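Local structure of ferrichrome ABC transporter substrate-binding protein (Staphylococcus pseudintermedius, 5FLY) at residues 228-231 and 232-235. The protein probably binds iron-loaded hydroxamate siderophores such as ferrichrome at the cell surface and delivers them to an ABC transporter for uptake. Residues are numbered along the deposited sequence; the frame is centred on the assembly and turned at random.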
loop_
_atom_site.group_PDB
_atom_site.type_symbol
_atom_site.label_atom_id
_atom_site.label_comp_id
_atom_site.label_asym_id
_atom_site.label_seq_id
_atom_site.Cartn_x
_atom_site.Cartn_y
_atom_site.Cartn_z
ATOM N N ALA A 228 15.986 0.879 16.885
ATOM C CA ALA A 228 17.091 -0.057 17.071
ATOM C C ALA A 228 16.739 -1.378 16.415
ATOM O O ALA A 228 15.581 -1.608 16.068
ATOM C CB ALA A 228 17.389 -0.271 18.545
ATOM N N GLN A 229 17.733 -2.239 16.227
ATOM C CA GLN A 229 17.472 -3.562 15.658
ATOM C C GLN A 229 16.289 -4.245 16.341
ATOM O O GLN A 229 16.223 -4.261 17.568
ATOM C CB GLN A 229 18.692 -4.465 15.785
ATOM C CG GLN A 229 18.493 -5.827 15.149
ATOM C CD GLN A 229 19.717 -6.700 15.257
ATOM O OE1 GLN A 229 20.483 -6.593 16.219
ATOM N NE2 GLN A 229 19.924 -7.558 14.260
ATOM N N PRO A 230 15.361 -4.828 15.558
ATOM C CA PRO A 230 14.236 -5.537 16.172
ATOM C C PRO A 230 14.697 -6.728 16.996
ATOM O O PRO A 230 15.667 -7.416 16.651
ATOM C CB PRO A 230 13.401 -5.992 14.965
ATOM C CG PRO A 230 13.779 -5.081 13.894
ATOM C CD PRO A 230 15.234 -4.826 14.091
ATOM N N GLU A 231 13.985 -6.978 18.090
ATOM C CA GLU A 231 14.369 -8.038 18.996
ATOM C C GLU A 231 14.378 -9.401 18.291
ATOM O O GLU A 231 15.223 -10.249 18.590
ATOM C CB GLU A 231 13.431 -8.062 20.204
ATOM C CG GLU A 231 13.344 -6.734 20.954
ATOM C CD GLU A 231 14.703 -6.235 21.468
ATOM O OE1 GLU A 231 15.605 -7.075 21.708
ATOM O OE2 GLU A 231 14.862 -4.998 21.627
ATOM N N PHE A 232 13.475 -9.599 17.326
ATOM C CA PHE A 232 13.325 -10.912 16.706
ATOM C C PHE A 232 14.481 -11.245 15.762
ATOM O O PHE A 232 14.608 -12.391 15.337
ATOM C CB PHE A 232 11.970 -11.038 15.981
ATOM C CG PHE A 232 11.844 -10.251 14.695
ATOM C CD1 PHE A 232 12.355 -10.751 13.509
ATOM C CD2 PHE A 232 11.125 -9.059 14.658
ATOM C CE1 PHE A 232 12.228 -10.046 12.318
ATOM C CE2 PHE A 232 10.972 -8.352 13.465
ATOM C CZ PHE A 232 11.527 -8.850 12.295
ATOM N N GLN A 233 15.341 -10.274 15.462
ATOM C CA GLN A 233 16.508 -10.549 14.635
ATOM C C GLN A 233 17.744 -10.966 15.454
ATOM O O GLN A 233 18.812 -11.226 14.892
ATOM C CB GLN A 233 16.847 -9.332 13.782
ATOM C CG GLN A 233 15.786 -8.975 12.743
ATOM C CD GLN A 233 16.243 -7.853 11.850
ATOM O OE1 GLN A 233 17.281 -7.242 12.103
ATOM N NE2 GLN A 233 15.472 -7.568 10.799
ATOM N N LYS A 234 17.597 -11.046 16.772
ATOM C CA LYS A 234 18.740 -11.336 17.642
ATOM C C LYS A 234 18.826 -12.793 18.084
ATOM O O LYS A 234 19.879 -13.238 18.552
ATOM C CB LYS A 234 18.684 -10.436 18.871
ATOM C CG LYS A 234 18.631 -8.954 18.523
ATOM C CD LYS A 234 18.508 -8.097 19.761
ATOM C CE LYS A 234 18.328 -6.632 19.406
ATOM N NZ LYS A 234 18.109 -5.811 20.642
ATOM N N THR A 235 17.734 -13.536 17.917
ATOM C CA THR A 235 17.623 -14.890 18.457
ATOM C C THR A 235 18.436 -15.947 17.734
ATOM O O THR A 235 18.801 -15.786 16.577
ATOM C CB THR A 235 16.159 -15.388 18.423
ATOM O OG1 THR A 235 15.736 -15.516 17.064
ATOM C CG2 THR A 235 15.224 -14.426 19.148
HETATM O O HOH W 1 20.872 -10.096 13.389
HETATM O O HOH W 2 17.974 -3.312 19.576
#
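K234 is stretched straight beyond CG, and with that CG opposite its own carbonyl carbon (chi1 -56°) the chain runs back over the turn; E231 has the same first torsion but bends at chi2 (-58°), which brings its carboxylate level with the ammonium group. The two chains run alongside each other to a common end, and K234 NZ meets E231 OE1 at 3.0 Å in a salt bridge, approaching from above the carboxylate plane. Water 2 joins the same NZ to the backbone O of Q229. Q229, also extended, runs antiparallel to K234, its OE1 3.8 Å from K234 CG. Its amide stands almost perpendicular to that of Q233, and the bond from Q229 NE2 to Q233 OE1 is weak at 3.4 Å; water 1 accepts a weak bond from Q229 NE2 and donates a sound one to Q233 O. Beneath these polar groups is a short 3-10 turn. Q233 N donates to P230 O at 3.1 Å and K234 N to E231 O at 3.1 Å, each from N-H of residue i+3 to O of residue i. On the buried side P230 CB rests 3.7 Å from F232 CE2, and the F232 ring packs edge-to-face with W238. Q233 NE2 bonds to N251 OD1, while T235 OG1 N-caps helix 236-239 through W238 N. The turn ends the loop between strand 218-223 and that helix, packing on strands 218-223 and 249-253 of the mixed sheet in one lobe of this class III solute-binding protein, whereas the ion pair lies on an exposed surface, where solvent would probably screen its charges.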